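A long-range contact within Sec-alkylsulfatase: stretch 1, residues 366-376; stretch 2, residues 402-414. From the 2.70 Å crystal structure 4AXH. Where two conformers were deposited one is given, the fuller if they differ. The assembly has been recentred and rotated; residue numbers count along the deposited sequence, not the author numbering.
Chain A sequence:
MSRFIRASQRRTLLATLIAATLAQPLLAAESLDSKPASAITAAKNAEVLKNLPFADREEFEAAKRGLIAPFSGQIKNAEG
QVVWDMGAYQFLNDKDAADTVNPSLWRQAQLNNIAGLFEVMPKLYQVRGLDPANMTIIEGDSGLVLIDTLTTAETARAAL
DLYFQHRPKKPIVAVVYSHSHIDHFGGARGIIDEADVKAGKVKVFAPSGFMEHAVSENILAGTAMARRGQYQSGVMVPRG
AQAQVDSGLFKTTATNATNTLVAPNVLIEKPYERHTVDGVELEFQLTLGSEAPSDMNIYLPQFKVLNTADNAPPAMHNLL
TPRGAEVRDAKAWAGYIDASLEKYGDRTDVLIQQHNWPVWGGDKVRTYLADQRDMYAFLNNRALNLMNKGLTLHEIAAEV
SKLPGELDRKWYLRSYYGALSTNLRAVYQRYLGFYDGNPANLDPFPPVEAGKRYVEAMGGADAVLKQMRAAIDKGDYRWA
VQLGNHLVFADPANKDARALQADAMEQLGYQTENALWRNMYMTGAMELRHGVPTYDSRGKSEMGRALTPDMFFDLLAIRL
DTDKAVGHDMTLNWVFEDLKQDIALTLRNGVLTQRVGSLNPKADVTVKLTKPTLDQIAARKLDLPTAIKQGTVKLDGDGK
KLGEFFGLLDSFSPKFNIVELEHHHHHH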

# COMPACT_ATOMS: atom_id res chain seq x y z
N ARG A 366 -27.79 -2.93 15.31
CA ARG A 366 -27.89 -3.50 13.95
C ARG A 366 -27.75 -2.44 12.85
O ARG A 366 -27.09 -2.69 11.84
N THR A 367 -28.38 -1.24 13.07
CA THR A 367 -28.28 -0.11 12.16
C THR A 367 -26.82 0.40 12.18
O THR A 367 -26.27 0.68 11.12
N TYR A 368 -26.21 0.50 13.38
CA TYR A 368 -24.84 0.99 13.56
C TYR A 368 -23.87 0.10 12.80
O TYR A 368 -23.18 0.61 11.91
N LEU A 369 -23.92 -1.21 13.02
CA LEU A 369 -23.09 -2.19 12.31
C LEU A 369 -23.23 -2.14 10.81
O LEU A 369 -22.23 -2.06 10.11
N ALA A 370 -24.46 -2.12 10.30
CA ALA A 370 -24.70 -2.06 8.88
C ALA A 370 -24.19 -0.77 8.28
O ALA A 370 -23.65 -0.81 7.18
N ASP A 371 -24.31 0.37 8.99
CA ASP A 371 -23.81 1.69 8.54
C ASP A 371 -22.27 1.64 8.44
O ASP A 371 -21.72 2.08 7.43
N GLN A 372 -21.61 1.07 9.49
CA GLN A 372 -20.15 0.90 9.59
C GLN A 372 -19.66 0.07 8.42
O GLN A 372 -18.84 0.55 7.65
N ARG A 373 -20.24 -1.13 8.23
CA ARG A 373 -19.96 -2.04 7.12
C ARG A 373 -20.07 -1.29 5.80
O ARG A 373 -19.09 -1.21 5.09
N ASP A 374 -21.22 -0.68 5.53
CA ASP A 374 -21.49 0.12 4.34
C ASP A 374 -20.47 1.24 4.12
O ASP A 374 -20.14 1.50 2.97
N MET A 375 -19.99 1.92 5.20
CA MET A 375 -19.01 3.03 5.11
C MET A 375 -17.68 2.56 4.54
O MET A 375 -17.13 3.22 3.66
N TYR A 376 -17.20 1.39 5.00
CA TYR A 376 -15.95 0.84 4.52
C TYR A 376 -16.06 0.26 3.13
O TYR A 376 -15.18 0.55 2.30
N LYS A 402 -19.12 13.49 0.27
CA LYS A 402 -20.05 12.96 1.28
C LYS A 402 -20.25 11.45 1.19
O LYS A 402 -20.08 10.86 0.15
N LEU A 403 -20.61 10.82 2.29
CA LEU A 403 -20.95 9.40 2.30
C LEU A 403 -22.39 9.30 1.67
O LEU A 403 -23.16 10.29 1.70
N PRO A 404 -22.77 8.14 1.10
CA PRO A 404 -24.07 8.10 0.41
C PRO A 404 -25.28 7.87 1.30
O PRO A 404 -25.14 7.31 2.39
N GLY A 405 -26.46 8.22 0.77
CA GLY A 405 -27.76 8.00 1.39
C GLY A 405 -27.85 8.55 2.78
O GLY A 405 -27.51 9.72 3.02
N GLU A 406 -28.25 7.67 3.72
CA GLU A 406 -28.41 8.00 5.15
C GLU A 406 -27.11 8.10 5.93
O GLU A 406 -27.10 8.64 7.04
N LEU A 407 -25.99 7.63 5.32
CA LEU A 407 -24.65 7.66 5.93
C LEU A 407 -24.10 9.09 6.24
O LEU A 407 -23.34 9.24 7.19
N ASP A 408 -24.55 10.12 5.52
CA ASP A 408 -24.18 11.52 5.74
C ASP A 408 -24.88 12.13 6.96
O ASP A 408 -24.38 13.11 7.54
N ARG A 409 -26.02 11.54 7.39
CA ARG A 409 -26.74 12.05 8.57
C ARG A 409 -26.37 11.39 9.92
O ARG A 409 -26.86 11.83 10.93
N LYS A 410 -25.47 10.38 9.93
CA LYS A 410 -25.03 9.70 11.16
C LYS A 410 -23.80 10.36 11.81
O LYS A 410 -22.78 10.57 11.14
N TRP A 411 -23.90 10.69 13.12
CA TRP A 411 -22.83 11.32 13.89
C TRP A 411 -21.60 10.40 13.98
O TRP A 411 -20.46 10.84 13.90
N TYR A 412 -21.84 9.11 14.15
CA TYR A 412 -20.83 8.08 14.32
C TYR A 412 -20.08 7.66 13.04
O TYR A 412 -19.23 6.75 13.08
N LEU A 413 -20.39 8.30 11.90
CA LEU A 413 -19.78 8.03 10.59
C LEU A 413 -19.01 9.22 10.07
O LEU A 413 -18.39 9.12 9.02
N ARG A 414 -19.00 10.35 10.82
CA ARG A 414 -18.29 11.58 10.46
C ARG A 414 -16.77 11.40 10.45
O ARG A 414 -16.21 10.52 11.15

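A buried carboxylate rarely stands alone, and the contact between the helix of residues 366-376 and the irregular segment 402-414 of Sec-alkylsulfatase illustrates how one such group can organise an interface. Asp 371 points toward the opposing segment in an m rotamer, and a single oxygen receives two donors from it. Lys 410 NZ lies 2.7 Å from Asp 371 OD2, a hydrogen bond within a salt bridge, while Tyr 412 OH donates to the same Asp 371 OD2 across a very short 2.5 Å. The lysine offsets the negative charge of the buried aspartate, and the tyrosine hydroxyl adds a second hydrogen bond to the same atom. Both donors also start from CA-to-CB bonds directed toward the helix: Lys 410 follows m, m, t, p along its chain, the final p turn placing its amine at the carboxylate, and Tyr 412 adopts p at chi1. Their polar ends meet Thr 367 as well, whose CG2 is 3.6 Å from Lys 410 NZ and 3.8 Å from Tyr 412 OH.

A lesser polar tie lies one residue along the helix. Gln 372, m at both chi1 and chi2, leaves the backbone sideways, but its amide end approaches the other segment. Its NE2 makes a weak hydrogen bond to the backbone Tyr 412 O, at 3.4 Å and an angle of 130°, and sits at the edge of the Tyr 412 ring.

Around these polar links the packing becomes apolar. Tyr 368, t at chi1, also starts sideways and brings its ring nearer, so that its CD2 lies over one face of the Tyr 412 ring, 3.5 Å from Tyr 412 CD1. The pair is oblique, with centroids 4.6 Å apart and planes inclined by 33°. Leu 413, whose chi angles fall between the usual wells, reaches the helix with both methyls: its CD2 is 3.7 Å from Asp 371 CB, and its CD1 is 3.8 Å from Met 375 CE.

Leucines also pack against the helix from Asp 371 to Met 375. Leu 407, m then t and pointing toward the helix, sets its CD2 3.9 Å from Asp 371 OD1 and its CD1 4.0 Å from Asp 374 CB. Met 375, in an extended t, t course ending in p, also points across the contact, and its CG meets Leu 403 CD1 at 4.0 Å. The general lesson is one of economy: charge and hydroxyl are focused on one carboxylate oxygen, while aromatic and aliphatic groups carry the packing along the helix.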

# COMPACT_ATOMS: atom_id res chain seq x y z
CB ARG A 366 -29.21 -4.25 13.78
CG ARG A 366 -29.18 -5.65 14.32
CD ARG A 366 -30.60 -6.19 14.41
NE ARG A 366 -30.75 -6.90 15.67
CZ ARG A 366 -31.71 -6.69 16.55
NH1 ARG A 366 -32.68 -5.82 16.28
NH2 ARG A 366 -31.74 -7.38 17.68
CB THR A 367 -29.26 1.00 12.60
OG1 THR A 367 -30.59 0.54 12.44
CG2 THR A 367 -29.05 2.35 11.85
CB TYR A 368 -24.55 1.11 15.06
CG TYR A 368 -23.17 1.61 15.44
CD1 TYR A 368 -22.08 0.74 15.49
CD2 TYR A 368 -22.98 2.91 15.88
CE1 TYR A 368 -20.82 1.19 15.88
CE2 TYR A 368 -21.72 3.37 16.27
CZ TYR A 368 -20.65 2.49 16.30
OH TYR A 368 -19.41 2.91 16.71
CB LEU A 369 -23.32 -3.61 12.82
CG LEU A 369 -22.74 -3.88 14.19
CD1 LEU A 369 -22.98 -5.32 14.59
CD2 LEU A 369 -21.26 -3.50 14.24
CB ALA A 370 -26.17 -2.23 8.61
CB ASP A 371 -24.26 2.82 9.48
CG ASP A 371 -25.74 3.22 9.43
OD1 ASP A 371 -26.47 2.68 8.59
OD2 ASP A 371 -26.15 4.08 10.22
CB GLN A 372 -19.76 0.26 10.94
CG GLN A 372 -19.95 1.15 12.18
CD GLN A 372 -18.96 2.30 12.33
OE1 GLN A 372 -17.82 2.25 11.86
NE2 GLN A 372 -19.37 3.35 13.03
CB ARG A 373 -20.95 -3.24 7.12
CG ARG A 373 -20.91 -4.04 5.82
CD ARG A 373 -22.21 -4.75 5.54
NE ARG A 373 -23.28 -3.85 5.14
CZ ARG A 373 -24.57 -4.08 5.35
NH1 ARG A 373 -24.95 -5.19 5.94
NH2 ARG A 373 -25.48 -3.20 4.98
CB ASP A 374 -22.91 0.71 4.38
CG ASP A 374 -24.05 -0.26 4.17
OD1 ASP A 374 -23.79 -1.42 3.77
OD2 ASP A 374 -25.22 0.15 4.38
CB MET A 375 -18.84 3.73 6.45
CG MET A 375 -17.75 4.75 6.48
SD MET A 375 -17.45 5.56 8.07
CE MET A 375 -17.33 4.22 9.18
CB TYR A 376 -15.29 -0.10 5.55
CG TYR A 376 -14.84 0.65 6.79
CD1 TYR A 376 -13.81 1.58 6.72
CD2 TYR A 376 -15.52 0.52 7.99
CE1 TYR A 376 -13.45 2.35 7.83
CE2 TYR A 376 -15.16 1.26 9.11
CZ TYR A 376 -14.12 2.17 9.02
OH TYR A 376 -13.72 2.91 10.12
CB LYS A 402 -21.40 13.70 1.23
CG LYS A 402 -21.37 15.09 1.87
CD LYS A 402 -22.58 15.91 1.46
CE LYS A 402 -22.68 17.22 2.21
NZ LYS A 402 -23.75 18.08 1.65
CB LEU A 403 -20.95 8.83 3.73
CG LEU A 403 -19.60 8.66 4.41
CD1 LEU A 403 -19.74 8.19 5.78
CD2 LEU A 403 -18.63 7.83 3.59
CB PRO A 404 -23.89 6.94 -0.57
CG PRO A 404 -22.91 6.00 0.09
CD PRO A 404 -22.01 6.87 0.96
CB GLU A 406 -29.45 7.06 5.81
CG GLU A 406 -30.84 7.03 5.15
CD GLU A 406 -31.43 8.35 4.67
OE1 GLU A 406 -31.73 9.23 5.52
OE2 GLU A 406 -31.55 8.52 3.43
CB LEU A 407 -23.62 6.78 5.16
CG LEU A 407 -24.05 5.35 4.75
CD1 LEU A 407 -22.98 4.67 3.96
CD2 LEU A 407 -24.36 4.51 5.94
CB ASP A 408 -24.40 12.36 4.47
CG ASP A 408 -24.06 13.84 4.58
OD1 ASP A 408 -22.90 14.17 4.99
OD2 ASP A 408 -24.92 14.68 4.24
CB ARG A 409 -28.25 12.17 8.33
CG ARG A 409 -28.94 10.86 8.04
CD ARG A 409 -30.43 11.02 8.03
NE ARG A 409 -31.14 9.74 8.18
CZ ARG A 409 -31.28 9.08 9.33
NH1 ARG A 409 -30.69 9.54 10.43
NH2 ARG A 409 -31.96 7.95 9.38
CB LYS A 410 -24.76 8.20 10.91
CG LYS A 410 -25.89 7.46 10.18
CD LYS A 410 -27.29 7.62 10.83
CE LYS A 410 -28.37 6.99 10.00
NZ LYS A 410 -28.47 5.53 10.23
CB TRP A 411 -23.32 11.66 15.33
CG TRP A 411 -24.11 12.93 15.51
CD1 TRP A 411 -25.36 13.05 16.05
CD2 TRP A 411 -23.65 14.27 15.25
NE1 TRP A 411 -25.73 14.38 16.11
CE2 TRP A 411 -24.71 15.14 15.59
CE3 TRP A 411 -22.47 14.81 14.72
CZ2 TRP A 411 -24.61 16.52 15.44
CZ3 TRP A 411 -22.37 16.17 14.56
CH2 TRP A 411 -23.44 17.02 14.92
CB TYR A 412 -21.47 6.88 15.03
CG TYR A 412 -22.69 6.27 14.35
CD1 TYR A 412 -22.55 5.30 13.38
CD2 TYR A 412 -23.96 6.61 14.76
CE1 TYR A 412 -23.66 4.70 12.80
CE2 TYR A 412 -25.08 6.01 14.20
CZ TYR A 412 -24.93 5.05 13.23
OH TYR A 412 -26.05 4.49 12.68
CB LEU A 413 -20.89 7.64 9.61
CG LEU A 413 -21.12 6.16 9.26
CD1 LEU A 413 -20.77 5.19 10.41
CD2 LEU A 413 -22.49 5.97 8.81
CB ARG A 414 -18.66 12.76 11.41
CG ARG A 414 -20.17 13.05 11.64
CD ARG A 414 -20.92 13.43 10.39
NE ARG A 414 -20.30 14.58 9.75
CZ ARG A 414 -20.55 14.99 8.52
NH1 ARG A 414 -21.41 14.32 7.75
NH2 ARG A 414 -19.93 16.06 8.03